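Local structure of giardin subunit alpha-1 (Giardia intestinalis, 4EVF) at residues A[134-139]-A[214-219]. The protein binds calcium and, in a calcium-dependent manner, phospholipids such as phosphatidylserine, as an annexin involved in attachment of the parasite to the intestinal mucosa. Numbering follows the deposited sequence.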
# COMPACT_ATOMS: atom_id res chain seq x y z
N GLU A 134 -7.25 4.49 21.38
CA GLU A 134 -7.82 3.30 20.74
C GLU A 134 -6.72 2.32 20.34
O GLU A 134 -5.57 2.71 20.11
CB GLU A 134 -8.64 3.67 19.50
CG GLU A 134 -10.03 4.22 19.79
CD GLU A 134 -10.90 4.26 18.53
OE1 GLU A 134 -10.70 5.17 17.69
OE2 GLU A 134 -11.79 3.39 18.39
N ASP A 135 -7.07 1.05 20.25
CA ASP A 135 -6.07 0.04 19.96
C ASP A 135 -5.46 0.18 18.56
O ASP A 135 -4.31 -0.18 18.36
CB ASP A 135 -6.62 -1.36 20.19
CG ASP A 135 -6.76 -1.69 21.66
OD1 ASP A 135 -7.26 -2.79 21.99
OD2 ASP A 135 -6.35 -0.85 22.50
N TRP A 136 -6.23 0.70 17.60
CA TRP A 136 -5.66 0.89 16.26
C TRP A 136 -4.52 1.92 16.27
O TRP A 136 -3.52 1.74 15.57
CB TRP A 136 -6.75 1.25 15.22
CG TRP A 136 -7.34 2.62 15.35
CD1 TRP A 136 -8.49 2.97 15.99
CD2 TRP A 136 -6.81 3.84 14.80
NE1 TRP A 136 -8.71 4.32 15.88
CE2 TRP A 136 -7.69 4.87 15.15
CE3 TRP A 136 -5.68 4.14 14.03
CZ2 TRP A 136 -7.47 6.20 14.78
CZ3 TRP A 136 -5.47 5.46 13.66
CH2 TRP A 136 -6.36 6.47 14.04
N CYS A 137 -4.66 2.96 17.08
CA CYS A 137 -3.61 3.96 17.22
C CYS A 137 -2.34 3.32 17.76
O CYS A 137 -1.25 3.56 17.25
CB CYS A 137 -4.03 5.08 18.18
SG CYS A 137 -5.74 5.62 17.99
N LEU A 138 -2.50 2.51 18.80
CA LEU A 138 -1.36 1.88 19.47
C LEU A 138 -0.64 0.90 18.54
O LEU A 138 0.59 0.84 18.53
CB LEU A 138 -1.82 1.17 20.75
CG LEU A 138 -2.42 2.02 21.87
CD1 LEU A 138 -2.89 1.15 23.01
CD2 LEU A 138 -1.40 3.04 22.37
N LEU A 139 -1.40 0.14 17.77
CA LEU A 139 -0.80 -0.76 16.79
C LEU A 139 -0.06 0.01 15.70
O LEU A 139 1.03 -0.40 15.30
CB LEU A 139 -1.84 -1.72 16.17
CG LEU A 139 -1.31 -2.74 15.15
CD1 LEU A 139 -0.22 -3.65 15.72
CD2 LEU A 139 -2.47 -3.60 14.63
N TYR A 214 -10.89 -2.87 14.02
CA TYR A 214 -11.04 -4.04 13.17
C TYR A 214 -10.21 -3.96 11.89
O TYR A 214 -9.41 -4.84 11.60
CB TYR A 214 -12.52 -4.26 12.81
CG TYR A 214 -12.67 -5.36 11.80
CD1 TYR A 214 -12.63 -6.69 12.19
CD2 TYR A 214 -12.80 -5.08 10.44
CE1 TYR A 214 -12.74 -7.71 11.28
CE2 TYR A 214 -12.91 -6.09 9.51
CZ TYR A 214 -12.88 -7.41 9.94
OH TYR A 214 -12.99 -8.43 9.03
N TYR A 215 -10.43 -2.91 11.11
CA TYR A 215 -9.76 -2.79 9.83
C TYR A 215 -8.25 -2.69 9.98
O TYR A 215 -7.51 -3.21 9.15
CB TYR A 215 -10.31 -1.63 9.00
CG TYR A 215 -11.72 -1.92 8.56
CD1 TYR A 215 -11.98 -2.96 7.68
CD2 TYR A 215 -12.80 -1.18 9.05
CE1 TYR A 215 -13.27 -3.26 7.29
CE2 TYR A 215 -14.09 -1.47 8.67
CZ TYR A 215 -14.32 -2.51 7.79
OH TYR A 215 -15.60 -2.80 7.40
N THR A 216 -7.79 -2.05 11.05
CA THR A 216 -6.35 -1.91 11.28
C THR A 216 -5.70 -3.28 11.50
O THR A 216 -4.68 -3.61 10.86
CB THR A 216 -6.03 -0.98 12.47
OG1 THR A 216 -6.50 0.35 12.20
CG2 THR A 216 -4.52 -0.93 12.71
N PHE A 217 -6.28 -4.08 12.39
CA PHE A 217 -5.75 -5.42 12.66
C PHE A 217 -5.94 -6.37 11.47
O PHE A 217 -5.10 -7.25 11.21
CB PHE A 217 -6.37 -6.01 13.94
CG PHE A 217 -5.76 -5.48 15.21
CD1 PHE A 217 -6.12 -4.24 15.70
CD2 PHE A 217 -4.84 -6.23 15.92
CE1 PHE A 217 -5.57 -3.74 16.87
CE2 PHE A 217 -4.27 -5.75 17.09
CZ PHE A 217 -4.65 -4.50 17.57
N TYR A 218 -7.04 -6.19 10.75
CA TYR A 218 -7.30 -6.98 9.56
C TYR A 218 -6.26 -6.69 8.47
O TYR A 218 -5.74 -7.60 7.83
CB TYR A 218 -8.72 -6.71 9.04
CG TYR A 218 -9.28 -7.77 8.12
CD1 TYR A 218 -8.92 -9.11 8.27
CD2 TYR A 218 -10.15 -7.44 7.10
CE1 TYR A 218 -9.44 -10.09 7.42
CE2 TYR A 218 -10.67 -8.41 6.25
CZ TYR A 218 -10.32 -9.72 6.42
OH TYR A 218 -10.83 -10.68 5.57
N CYS A 219 -5.96 -5.41 8.26
CA CYS A 219 -4.95 -5.05 7.27
C CYS A 219 -3.59 -5.60 7.71
O CYS A 219 -2.82 -6.12 6.89
CB CYS A 219 -4.88 -3.53 7.05
SG CYS A 219 -6.29 -2.87 6.06
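Trp136, whose CB lies 3.2 Å from Thr216 OG1 across the contact, donates from NE1 to Glu134 OE1 (2.8 Å, N-H...O angle 151°), nearly in the indole plane but above the carboxylate plane. The side chains of Trp136 and Thr216 cross at about a right angle, and Thr216 OG1 is hydrogen-bonded to the backbone O of Thr212 one turn earlier in its own helix. Trp136 CG sits between its backbone N and carbonyl carbon (chi1 71°), and the indole leads away from helix 211-225, with Cys137 SG over the centre of one face. Glu134 is the N-cap residue of helix 135-145, and Asp213 OD1 accepts from Trp136 N in that helix's first turn. Leu139 CD2 stands over the centre of the Phe217 ring, 3.5 Å from the centroid and 3° off the normal, a CH-pi contact. The same methyl lies 3.9 Å from Thr216 CG2, so it packs against two neighbouring residues of the opposing helix. Asp135 CB approaches Phe217 CE1 at 4.2 Å, and its OD1 is hydrogen-bonded to Tyr209 OH, whose ring stacks with Phe217. Between 134-139 and 214-219, in the predicted second and third annexin repeats, the contact is thus apolar packing without a hydrogen bond, while Trp136 N to Asp213 OD1 also ties the two helices; Thr216 OG1, Asp135 OD1 and Trp136 NE1 are held by Thr212 O, Tyr209 OH and Glu134 OE1.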